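Local coordinates for hypothetical protein TM1070 (Thermotoga maritima, PDB 1NC7) that is of unknown function but belongs to the sensory rhodopsin transducer family, assembles from four subunits into a propeller-like particle and binds magnesium ions, at residues Q114-D119 and L127-G132; V45-L50 and H87-K92; D33-N38 and C98-I103; K28-D33 and I131-E136. All coordinates share one frame; numbering follows the deposited sequence.

Contact 1 of 4, residues Q114-D119 and L127-G132. With MG (magnesium ion), chain G; MG (magnesium ion), chain F; EDO (1,2-ethanediol), chain O.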
# COMPACT_ATOMS: atom_id res chain seq x y z
N GLN D 114 7.90 -6.33 2.22
CA GLN D 114 7.24 -5.33 1.40
C GLN D 114 7.66 -5.57 -0.04
O GLN D 114 8.82 -5.91 -0.29
CB GLN D 114 7.69 -3.93 1.86
CG GLN D 114 6.99 -2.76 1.17
CD GLN D 114 7.42 -1.42 1.76
OE1 GLN D 114 7.99 -1.36 2.85
NE2 GLN D 114 7.15 -0.34 1.04
N LEU D 115 6.74 -5.40 -0.99
CA LEU D 115 7.06 -5.60 -2.40
C LEU D 115 6.86 -4.31 -3.17
O LEU D 115 5.81 -3.68 -3.08
CB LEU D 115 6.18 -6.69 -3.01
CG LEU D 115 6.43 -7.03 -4.49
CD1 LEU D 115 7.82 -7.64 -4.65
CD2 LEU D 115 5.36 -8.00 -4.99
N SER D 116 7.87 -3.93 -3.94
CA SER D 116 7.80 -2.72 -4.73
C SER D 116 8.16 -3.00 -6.18
O SER D 116 8.99 -3.85 -6.46
CB SER D 116 8.75 -1.67 -4.17
OG SER D 116 8.46 -1.43 -2.81
N ARG D 117 7.52 -2.28 -7.09
CA ARG D 117 7.79 -2.47 -8.50
C ARG D 117 8.19 -1.17 -9.16
O ARG D 117 7.60 -0.12 -8.91
CB ARG D 117 6.55 -3.02 -9.22
CG ARG D 117 6.77 -3.23 -10.72
CD ARG D 117 5.47 -3.59 -11.41
NE ARG D 117 4.85 -4.74 -10.78
CZ ARG D 117 3.63 -5.18 -11.07
NH1 ARG D 117 2.89 -4.55 -11.98
NH2 ARG D 117 3.14 -6.23 -10.44
N LEU D 118 9.22 -1.24 -10.00
CA LEU D 118 9.67 -0.10 -10.78
C LEU D 118 9.38 -0.48 -12.23
O LEU D 118 9.91 -1.47 -12.74
CB LEU D 118 11.17 0.15 -10.63
CG LEU D 118 11.71 1.19 -11.62
CD1 LEU D 118 11.15 2.57 -11.28
CD2 LEU D 118 13.23 1.21 -11.59
N ASP D 119 8.52 0.29 -12.87
CA ASP D 119 8.16 0.05 -14.26
C ASP D 119 8.74 1.26 -14.99
O ASP D 119 8.24 2.38 -14.84
CB ASP D 119 6.64 0.01 -14.43
CG ASP D 119 6.21 -0.51 -15.78
OD1 ASP D 119 7.02 -0.47 -16.73
OD2 ASP D 119 5.05 -0.96 -15.89
N LEU D 127 6.58 3.97 -9.79
CA LEU D 127 6.77 3.07 -8.66
C LEU D 127 5.44 2.76 -7.97
O LEU D 127 4.53 3.58 -7.97
CB LEU D 127 7.68 3.71 -7.61
CG LEU D 127 9.18 3.84 -7.87
CD1 LEU D 127 9.81 4.79 -6.84
CD2 LEU D 127 9.81 2.46 -7.79
N MSE D 128 5.34 1.57 -7.39
CA MSE D 128 4.15 1.19 -6.62
C MSE D 128 4.68 0.26 -5.54
O MSE D 128 5.70 -0.40 -5.73
CB MSE D 128 3.09 0.49 -7.48
CG MSE D 128 3.52 -0.81 -8.13
SE MSE D 128 2.05 -1.66 -9.09
CE MSE D 128 2.08 -3.42 -8.25
N THR D 129 4.00 0.22 -4.40
CA THR D 129 4.47 -0.64 -3.32
C THR D 129 3.37 -0.96 -2.34
O THR D 129 2.36 -0.27 -2.28
CB THR D 129 5.60 0.06 -2.52
OG1 THR D 129 6.25 -0.90 -1.66
CG2 THR D 129 5.02 1.17 -1.64
N THR D 130 3.57 -2.04 -1.60
CA THR D 130 2.65 -2.39 -0.54
C THR D 130 3.29 -3.34 0.45
O THR D 130 4.13 -4.17 0.09
CB THR D 130 1.35 -3.06 -1.04
OG1 THR D 130 0.45 -3.24 0.07
CG2 THR D 130 1.64 -4.43 -1.65
N ILE D 131 2.90 -3.18 1.71
CA ILE D 131 3.34 -4.07 2.76
C ILE D 131 2.55 -5.32 2.36
O ILE D 131 1.48 -5.21 1.74
CB ILE D 131 2.88 -3.54 4.14
CG1 ILE D 131 3.53 -4.33 5.27
CG2 ILE D 131 1.35 -3.59 4.25
CD1 ILE D 131 5.02 -4.05 5.43
N GLY D 132 3.05 -6.51 2.67
CA GLY D 132 2.30 -7.70 2.27
C GLY D 132 1.27 -8.15 3.28
O GLY D 132 1.09 -7.52 4.33
MG MG G . 2.83 5.08 -7.71
MG MG F . 0.62 1.21 -1.88
C1 EDO O . -1.46 -3.46 -13.07
O1 EDO O . -1.40 -4.21 -14.30
C2 EDO O . -0.26 -3.77 -12.24
O2 EDO O . -0.03 -5.19 -11.96
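Leu115 faces Thr130 and Arg117 faces Met128 as hydrogen-bonded pairs of an antiparallel beta hairpin, strands 110-121 and 124-135, whose axes here run 4.7 Å apart at 172°. Two backbone bonds close each pair, as from Arg117 N to Met128 O at 2.9 Å. Between them, in the non-hydrogen-bonded pair, Ser116 OG and Thr129 OG1 lie close, their protons unassigned, and Ser116 OG also bonds to Asp33 OD2 of a second subunit. Gln114 extends along the same face, CG anti to its N (chi1 -175°), and its NE2 donates almost straight and nearly in the amide plane to Thr129 OG1 at 2.9 Å. Its OE1 accepts from Asp33 N of the second subunit. An alanine here is likely to leave Thr129 OG1 without its amide donor and Asp33 N of that subunit without its acceptor. On the other face Arg117 and selenomethionine Met128 lie side by side, Met128 CE above the centre of one guanidinium face, 3.7 Å from Arg117 CZ. Glu48 and Asp33 form salt bridges with Arg117 NE and NH2. Two carbonyls meet metals shared with three other subunits: Leu127 O and Thr129 O each sit 2.3 Å from their own magnesium ion.

Contact 2 of 4, residues V45-L50 and H87-K92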
# COMPACT_ATOMS: atom_id res chain seq x y z
N VAL D 45 16.63 -0.83 -15.00
CA VAL D 45 15.82 -1.79 -15.73
C VAL D 45 14.58 -1.99 -14.86
O VAL D 45 14.66 -1.87 -13.64
CB VAL D 45 16.53 -3.15 -15.92
CG1 VAL D 45 17.79 -2.97 -16.76
CG2 VAL D 45 16.88 -3.74 -14.57
N SER D 46 13.44 -2.25 -15.49
CA SER D 46 12.22 -2.48 -14.74
C SER D 46 12.44 -3.70 -13.85
O SER D 46 13.12 -4.65 -14.25
CB SER D 46 11.05 -2.73 -15.69
OG SER D 46 10.75 -1.57 -16.44
N HIS D 47 11.87 -3.68 -12.66
CA HIS D 47 12.06 -4.80 -11.75
C HIS D 47 11.11 -4.73 -10.58
O HIS D 47 10.30 -3.81 -10.46
CB HIS D 47 13.49 -4.81 -11.21
CG HIS D 47 13.82 -3.62 -10.36
ND1 HIS D 47 14.26 -2.43 -10.89
CD2 HIS D 47 13.74 -3.43 -9.02
CE1 HIS D 47 14.43 -1.55 -9.91
NE2 HIS D 47 14.12 -2.14 -8.77
N GLU D 48 11.21 -5.73 -9.72
CA GLU D 48 10.44 -5.77 -8.49
C GLU D 48 11.47 -6.10 -7.43
O GLU D 48 12.41 -6.85 -7.67
CB GLU D 48 9.37 -6.86 -8.51
CG GLU D 48 8.21 -6.55 -9.43
CD GLU D 48 6.96 -7.34 -9.09
OE1 GLU D 48 7.09 -8.55 -8.81
OE2 GLU D 48 5.86 -6.76 -9.11
N SER D 49 11.30 -5.49 -6.26
CA SER D 49 12.21 -5.74 -5.16
C SER D 49 11.39 -6.27 -3.99
O SER D 49 10.47 -5.60 -3.52
CB SER D 49 12.93 -4.45 -4.74
OG SER D 49 13.84 -4.02 -5.73
N LEU D 50 11.71 -7.48 -3.56
CA LEU D 50 11.04 -8.07 -2.42
C LEU D 50 11.94 -7.68 -1.26
O LEU D 50 13.04 -8.20 -1.12
CB LEU D 50 10.96 -9.59 -2.54
CG LEU D 50 10.32 -10.30 -1.34
CD1 LEU D 50 8.88 -9.82 -1.16
CD2 LEU D 50 10.35 -11.81 -1.57
N HIS D 87 17.06 -6.29 0.12
CA HIS D 87 16.18 -5.88 -0.96
C HIS D 87 16.48 -6.85 -2.10
O HIS D 87 17.41 -6.64 -2.87
CB HIS D 87 16.45 -4.43 -1.40
CG HIS D 87 16.03 -3.40 -0.39
ND1 HIS D 87 15.57 -2.15 -0.76
CD2 HIS D 87 16.03 -3.42 0.96
CE1 HIS D 87 15.30 -1.45 0.32
NE2 HIS D 87 15.57 -2.19 1.38
N LEU D 88 15.69 -7.91 -2.18
CA LEU D 88 15.90 -8.94 -3.20
C LEU D 88 15.36 -8.57 -4.57
O LEU D 88 14.16 -8.34 -4.74
CB LEU D 88 15.26 -10.25 -2.74
CG LEU D 88 15.44 -11.46 -3.66
CD1 LEU D 88 16.91 -11.84 -3.72
CD2 LEU D 88 14.60 -12.61 -3.14
N ARG D 89 16.26 -8.51 -5.55
CA ARG D 89 15.89 -8.18 -6.93
C ARG D 89 15.29 -9.41 -7.60
O ARG D 89 16.01 -10.36 -7.93
CB ARG D 89 17.12 -7.69 -7.70
CG ARG D 89 17.53 -6.27 -7.35
CD ARG D 89 16.55 -5.27 -7.94
NE ARG D 89 16.63 -5.25 -9.40
CZ ARG D 89 17.33 -4.36 -10.10
NH1 ARG D 89 18.02 -3.41 -9.48
NH2 ARG D 89 17.36 -4.43 -11.42
N LEU D 90 13.98 -9.39 -7.79
CA LEU D 90 13.28 -10.52 -8.39
C LEU D 90 13.53 -10.71 -9.88
O LEU D 90 13.24 -11.77 -10.42
CB LEU D 90 11.77 -10.38 -8.12
CG LEU D 90 11.38 -10.26 -6.65
CD1 LEU D 90 9.87 -10.24 -6.52
CD2 LEU D 90 11.96 -11.41 -5.85
N ASP D 91 14.06 -9.68 -10.53
CA ASP D 91 14.36 -9.75 -11.96
C ASP D 91 15.66 -10.49 -12.25
O ASP D 91 16.03 -10.70 -13.40
CB ASP D 91 14.44 -8.34 -12.56
CG ASP D 91 15.51 -7.49 -11.89
OD1 ASP D 91 15.53 -7.43 -10.65
OD2 ASP D 91 16.33 -6.89 -12.62
N LYS D 92 16.36 -10.89 -11.19
CA LYS D 92 17.63 -11.60 -11.33
C LYS D 92 17.53 -13.06 -10.88
O LYS D 92 18.53 -13.67 -10.51
CB LYS D 92 18.71 -10.89 -10.52
CG LYS D 92 18.91 -9.43 -10.90
CD LYS D 92 19.96 -8.77 -10.03
CE LYS D 92 20.17 -7.32 -10.41
NZ LYS D 92 21.18 -6.66 -9.54
O HOH W 1 17.82 -1.35 -12.26
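Arg89 lays its guanidinium flat on one face of the His47 ring, with centres 3.7 Å apart and planes 19° from parallel; this stack joins residues 45-50 and 87-92 through their side chains. Arg89 NE sits over the rim of the ring, 3.4 Å from His47 CG. Bends at chi2 and chi3 (-73° and -68°) fold the arginine back to reach it, and Lys92 CE covers the opposite face of the guanidinium.

Polar bonds fix both partners. Asp91 is gripped side-on, Arg89 NE to Asp91 OD1 at 2.7 Å and Arg89 NH2 to Asp91 OD2 at 2.9 Å, which holds the guanidinium against rotation. The imidazole is set by His47 ND1, which donates to Val45 O at 2.8 Å in both the ring and the carbonyl plane. A water accepts from Val45 N and from Arg89 NH2, joining the two segments once more.

Backbone bonds follow an antiparallel ladder: Leu50 and Leu88 form a hydrogen-bonded pair, and Leu90 N adds a bond to Glu48 O.

Apolar packing fills the other side, where Leu90 CD2 approaches Leu50 CB to 3.9 Å and Leu90 CD1 lies against Glu48 CB.

Within the chain, strand 84-89 is an outermost strand of the sheet, and strand 47-54 separates it from strand 110-121. Leu50 and Leu88 both touch Ile64 of strand 60-68, while Leu90 reaches Phe66 there and Tyr101 and Ile103 of strand 101-107, so this margin of the sheet packs against strands from its other half.

Contact 3 of 4, residues D33-N38 and C98-I103; sequences DGYIPN and CKPYSI. With EDO (1,2-ethanediol), chain O.
Strands 28-34 and 101-107 of the large antiparallel sheet meet here through the hydrogen-bonded pair Gly34 and Tyr101: Gly34 N reaches Tyr101 O at 2.8 Å and Tyr101 N reaches Gly34 O at 2.9 Å. The Tyr101 ring turns back across its partner, chi1 62° placing CG between its own N and carbonyl carbon, so that Gly34 CA stands over the ring face, 3.6 Å from the centroid, in a CH-pi contact. Tyr35 N lies over that face too, while Ile36 CG1 comes to the ring edge. A leucine in place of Tyr101, with no ring and no hydroxyl, is likely to leave Gly34 CA without its CH-pi partner and Glu48 OE1 without a weak hydrogen-bond partner. Further along, Cys98 N donates to Ile36 O at 2.7 Å, and a water accepts from Ile36 N and Lys99 N. Tyr35 lies along the Cys98 backbone, its CE1 3.3 Å from Cys98 C, and a second water links its OH with Cys98 O. Phe66 of the adjoining strand 60-68 meets the Tyr101 ring edge-to-face, and Gly34 O accepts from His87 NE2 of a third subunit, placing this part of the sheet at a subunit boundary.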
# COMPACT_ATOMS: atom_id res chain seq x y z
N ASP D 33 0.23 -9.57 -6.45
CA ASP D 33 0.58 -8.94 -7.72
C ASP D 33 2.07 -8.88 -8.05
O ASP D 33 2.75 -7.91 -7.71
CB ASP D 33 -0.00 -7.53 -7.80
CG ASP D 33 0.09 -6.95 -9.21
OD1 ASP D 33 0.67 -7.61 -10.09
OD2 ASP D 33 -0.41 -5.83 -9.43
N GLY D 34 2.55 -9.92 -8.72
CA GLY D 34 3.95 -9.96 -9.13
C GLY D 34 4.04 -9.88 -10.64
O GLY D 34 3.25 -10.50 -11.35
N TYR D 35 5.01 -9.11 -11.14
CA TYR D 35 5.19 -8.95 -12.57
C TYR D 35 6.49 -8.19 -12.84
O TYR D 35 6.70 -7.12 -12.28
CB TYR D 35 4.01 -8.16 -13.15
CG TYR D 35 4.00 -8.01 -14.66
CD1 TYR D 35 3.46 -9.01 -15.47
CD2 TYR D 35 4.49 -6.86 -15.27
CE1 TYR D 35 3.40 -8.85 -16.86
CE2 TYR D 35 4.44 -6.69 -16.66
CZ TYR D 35 3.88 -7.70 -17.44
OH TYR D 35 3.80 -7.54 -18.80
N ILE D 36 7.35 -8.75 -13.69
CA ILE D 36 8.60 -8.09 -14.03
C ILE D 36 8.45 -7.45 -15.41
O ILE D 36 8.42 -8.15 -16.41
CB ILE D 36 9.78 -9.09 -14.09
CG1 ILE D 36 9.95 -9.80 -12.75
CG2 ILE D 36 11.06 -8.36 -14.50
CD1 ILE D 36 10.25 -8.87 -11.59
N PRO D 37 8.33 -6.11 -15.47
CA PRO D 37 8.19 -5.41 -16.76
C PRO D 37 9.49 -5.56 -17.55
O PRO D 37 10.53 -5.88 -16.98
CB PRO D 37 7.92 -3.97 -16.34
CG PRO D 37 7.32 -4.10 -14.97
CD PRO D 37 8.18 -5.17 -14.35
N ASN D 38 9.45 -5.30 -18.86
CA ASN D 38 10.65 -5.45 -19.69
C ASN D 38 11.36 -4.18 -20.15
O ASN D 38 12.32 -4.25 -20.91
CB ASN D 38 10.32 -6.30 -20.92
CG ASN D 38 9.39 -5.58 -21.88
OD1 ASN D 38 9.70 -4.50 -22.38
ND2 ASN D 38 8.23 -6.19 -22.14
N CYS D 98 7.49 -10.16 -18.00
CA CYS D 98 6.14 -9.97 -18.50
C CYS D 98 5.25 -11.20 -18.33
O CYS D 98 4.45 -11.53 -19.21
CB CYS D 98 6.20 -9.56 -19.97
SG CYS D 98 7.14 -8.05 -20.23
N LYS D 99 5.40 -11.86 -17.19
CA LYS D 99 4.62 -13.04 -16.87
C LYS D 99 4.06 -12.85 -15.46
O LYS D 99 4.81 -12.83 -14.49
CB LYS D 99 5.49 -14.30 -16.92
CG LYS D 99 4.72 -15.59 -16.68
CD LYS D 99 5.61 -16.81 -16.83
CE LYS D 99 4.80 -18.10 -16.74
NZ LYS D 99 5.64 -19.31 -16.93
N PRO D 100 2.74 -12.69 -15.34
CA PRO D 100 2.14 -12.50 -14.02
C PRO D 100 2.41 -13.65 -13.06
O PRO D 100 2.44 -14.81 -13.46
CB PRO D 100 0.65 -12.34 -14.34
CG PRO D 100 0.48 -13.15 -15.58
CD PRO D 100 1.70 -12.77 -16.38
N TYR D 101 2.61 -13.31 -11.79
CA TYR D 101 2.86 -14.31 -10.77
C TYR D 101 2.45 -13.77 -9.41
O TYR D 101 2.02 -12.62 -9.29
CB TYR D 101 4.35 -14.72 -10.77
CG TYR D 101 5.34 -13.62 -10.44
CD1 TYR D 101 5.62 -13.27 -9.12
CD2 TYR D 101 5.99 -12.92 -11.46
CE1 TYR D 101 6.54 -12.27 -8.82
CE2 TYR D 101 6.91 -11.91 -11.17
CZ TYR D 101 7.18 -11.59 -9.85
OH TYR D 101 8.09 -10.60 -9.57
N SER D 102 2.54 -14.62 -8.40
CA SER D 102 2.22 -14.24 -7.03
C SER D 102 3.32 -14.83 -6.16
O SER D 102 3.98 -15.79 -6.56
CB SER D 102 0.86 -14.79 -6.59
OG SER D 102 -0.18 -14.16 -7.31
N ILE D 103 3.51 -14.26 -4.98
CA ILE D 103 4.57 -14.71 -4.09
C ILE D 103 4.11 -15.13 -2.71
O ILE D 103 3.32 -14.44 -2.07
CB ILE D 103 5.62 -13.58 -3.86
CG1 ILE D 103 6.16 -13.08 -5.19
CG2 ILE D 103 6.75 -14.09 -2.97
CD1 ILE D 103 7.05 -11.85 -5.05
C1 EDO O . -1.46 -3.46 -13.07
O1 EDO O . -1.40 -4.21 -14.30
C2 EDO O . -0.26 -3.77 -12.24
O2 EDO O . -0.03 -5.19 -11.96
O HOH W 2 2.47 -9.70 -20.79
O HOH W 3 7.14 -11.40 -14.81

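Contact 4 of 4, residues K28-D33 and I131-E136; sequences KWFFPD and IGYWEE. With EDO (1,2-ethanediol), chain O.
Trp29 and Trp134 lie side by side on one face of an antiparallel strand pair, pointing the same way, and the contact between them is made in part by an aliphatic carbon. Trp134 CB stands 3.5 Å from the centroid of the Trp29 six-membered ring, only 6° off its normal, a CH-pi contact, and Trp134 CE3 lies 3.7 Å from Trp29 CZ3. A chi1 of 63° turns the Trp134 indole away from strand 28-34; the two ring systems end up oblique, planes at 45°. Gly132 O meets the edge of the Trp29 ring, 3.5 Å from Trp29 CZ3, and is buried without any hydrogen-bond partner.

On the opposite face Phe30 and Tyr133 form a second oblique pair, joined where Phe30 CD2 meets Tyr133 CD2 at 3.4 Å, and Glu135 CB adds to the edge of the Phe30 ring. Tyr133 OH donates to Glu135 OE2 at 2.6 Å, pinning the far end of the phenol; the carboxylate oxygen also accepts from Gly25 N of a third subunit.

Four backbone bonds carry the register, among them Phe30 N to Tyr133 O at 2.9 Å. Lys28 bends away to a salt bridge with Glu106. Trp134 meets Trp134 of two other subunits edge-to-face, so the ladder joining strands 28-34 and 124-135 also supplies an aromatic cluster that continues across the interfaces of the tetramer.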
# COMPACT_ATOMS: atom_id res chain seq x y z
N LYS D 28 5.07 -15.93 7.67
CA LYS D 28 4.57 -16.10 6.31
C LYS D 28 4.07 -14.79 5.71
O LYS D 28 3.32 -14.06 6.35
CB LYS D 28 3.46 -17.15 6.29
CG LYS D 28 3.91 -18.53 6.75
CD LYS D 28 2.81 -19.56 6.56
CE LYS D 28 3.23 -20.91 7.12
NZ LYS D 28 4.49 -21.41 6.51
N TRP D 29 4.50 -14.52 4.48
CA TRP D 29 4.11 -13.30 3.77
C TRP D 29 3.60 -13.61 2.38
O TRP D 29 4.10 -14.52 1.72
CB TRP D 29 5.30 -12.34 3.71
CG TRP D 29 5.65 -11.79 5.05
CD1 TRP D 29 6.41 -12.38 6.02
CD2 TRP D 29 5.16 -10.57 5.62
NE1 TRP D 29 6.42 -11.61 7.16
CE2 TRP D 29 5.66 -10.50 6.94
CE3 TRP D 29 4.34 -9.54 5.14
CZ2 TRP D 29 5.36 -9.43 7.79
CZ3 TRP D 29 4.04 -8.48 5.99
CH2 TRP D 29 4.55 -8.43 7.29
N PHE D 30 2.61 -12.84 1.92
CA PHE D 30 1.98 -13.07 0.63
C PHE D 30 1.81 -11.79 -0.20
O PHE D 30 1.36 -10.76 0.31
CB PHE D 30 0.60 -13.70 0.85
CG PHE D 30 0.64 -14.97 1.66
CD1 PHE D 30 0.60 -16.21 1.03
CD2 PHE D 30 0.74 -14.93 3.04
CE1 PHE D 30 0.65 -17.39 1.78
CE2 PHE D 30 0.79 -16.10 3.80
CZ PHE D 30 0.75 -17.33 3.17
N PHE D 31 2.17 -11.88 -1.48
CA PHE D 31 2.06 -10.75 -2.41
C PHE D 31 1.42 -11.25 -3.70
O PHE D 31 2.08 -11.84 -4.55
CB PHE D 31 3.45 -10.19 -2.71
CG PHE D 31 4.13 -9.59 -1.52
CD1 PHE D 31 3.88 -8.28 -1.14
CD2 PHE D 31 5.00 -10.35 -0.75
CE1 PHE D 31 4.49 -7.73 -0.02
CE2 PHE D 31 5.61 -9.82 0.39
CZ PHE D 31 5.35 -8.50 0.75
N PRO D 32 0.11 -10.99 -3.88
CA PRO D 32 -0.58 -11.44 -5.09
C PRO D 32 -0.17 -10.84 -6.43
O PRO D 32 -0.21 -11.53 -7.44
CB PRO D 32 -2.05 -11.16 -4.78
CG PRO D 32 -2.11 -11.27 -3.28
CD PRO D 32 -0.85 -10.55 -2.86
N ASP D 33 0.23 -9.57 -6.45
CA ASP D 33 0.58 -8.94 -7.72
C ASP D 33 2.07 -8.88 -8.05
O ASP D 33 2.75 -7.91 -7.71
CB ASP D 33 -0.00 -7.53 -7.80
CG ASP D 33 0.09 -6.95 -9.21
OD1 ASP D 33 0.67 -7.61 -10.09
OD2 ASP D 33 -0.41 -5.83 -9.43
N ILE D 131 2.90 -3.18 1.71
CA ILE D 131 3.34 -4.07 2.76
C ILE D 131 2.55 -5.32 2.36
O ILE D 131 1.48 -5.21 1.74
CB ILE D 131 2.88 -3.54 4.14
CG1 ILE D 131 3.53 -4.33 5.27
CG2 ILE D 131 1.35 -3.59 4.25
CD1 ILE D 131 5.02 -4.05 5.43
N GLY D 132 3.05 -6.51 2.67
CA GLY D 132 2.30 -7.70 2.27
C GLY D 132 1.27 -8.15 3.28
O GLY D 132 1.09 -7.52 4.33
N TYR D 133 0.55 -9.22 2.94
CA TYR D 133 -0.42 -9.81 3.86
C TYR D 133 0.46 -10.77 4.66
O TYR D 133 1.34 -11.42 4.09
CB TYR D 133 -1.49 -10.61 3.11
CG TYR D 133 -2.23 -11.60 3.97
CD1 TYR D 133 -3.20 -11.19 4.89
CD2 TYR D 133 -1.93 -12.97 3.89
CE1 TYR D 133 -3.86 -12.11 5.71
CE2 TYR D 133 -2.58 -13.89 4.71
CZ TYR D 133 -3.54 -13.46 5.62
OH TYR D 133 -4.16 -14.37 6.43
N TRP D 134 0.24 -10.86 5.97
CA TRP D 134 1.05 -11.72 6.81
C TRP D 134 0.24 -12.73 7.60
O TRP D 134 -0.95 -12.54 7.85
CB TRP D 134 1.88 -10.88 7.78
CG TRP D 134 1.06 -10.07 8.74
CD1 TRP D 134 0.59 -10.46 9.96
CD2 TRP D 134 0.60 -8.72 8.54
NE1 TRP D 134 -0.12 -9.44 10.55
CE2 TRP D 134 -0.14 -8.36 9.70
CE3 TRP D 134 0.73 -7.79 7.51
CZ2 TRP D 134 -0.73 -7.10 9.84
CZ3 TRP D 134 0.14 -6.53 7.66
CH2 TRP D 134 -0.59 -6.20 8.82
N GLU D 135 0.91 -13.81 8.00
CA GLU D 135 0.27 -14.86 8.78
C GLU D 135 1.28 -15.45 9.76
O GLU D 135 2.48 -15.47 9.49
CB GLU D 135 -0.23 -15.95 7.84
CG GLU D 135 -1.65 -16.37 8.09
CD GLU D 135 -2.20 -17.22 6.97
OE1 GLU D 135 -1.58 -18.26 6.66
OE2 GLU D 135 -3.24 -16.84 6.39
N GLU D 136 0.77 -15.91 10.90
CA GLU D 136 1.60 -16.51 11.94
C GLU D 136 2.60 -15.51 12.51
O GLU D 136 3.81 -15.63 12.29
CB GLU D 136 2.33 -17.74 11.40
CG GLU D 136 3.02 -18.57 12.46
CD GLU D 136 3.64 -19.83 11.90
OE1 GLU D 136 2.90 -20.63 11.29
OE2 GLU D 136 4.86 -20.03 12.07
C1 EDO O . -1.46 -3.46 -13.07
O1 EDO O . -1.40 -4.21 -14.30
C2 EDO O . -0.26 -3.77 -12.24
O2 EDO O . -0.03 -5.19 -11.96

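From the N terminus, strand 28-34 opens two contacts in succession. Contact 4 closes the longest loop, pairing 28-33 with 131-136 near the C terminus. Contact 3 shares Asp33 with it and closes a loop nested inside, ending at 98-103, and contact 2 nests within that again. Contact 1 follows in series, a short hairpin after contacts 2 and 3 have closed; it meets contact 4 on Ile131 and Gly132. Contacts 3, 4 and 1 join strands 101-107, 28-34, 124-135 and 110-121 in succession, and contact 2 joins 47-54 to 84-89. The step from 110-121 to 47-54 comes from touches between contacts 1 and 2, such as the probable bond from Leu118 N to His47 O.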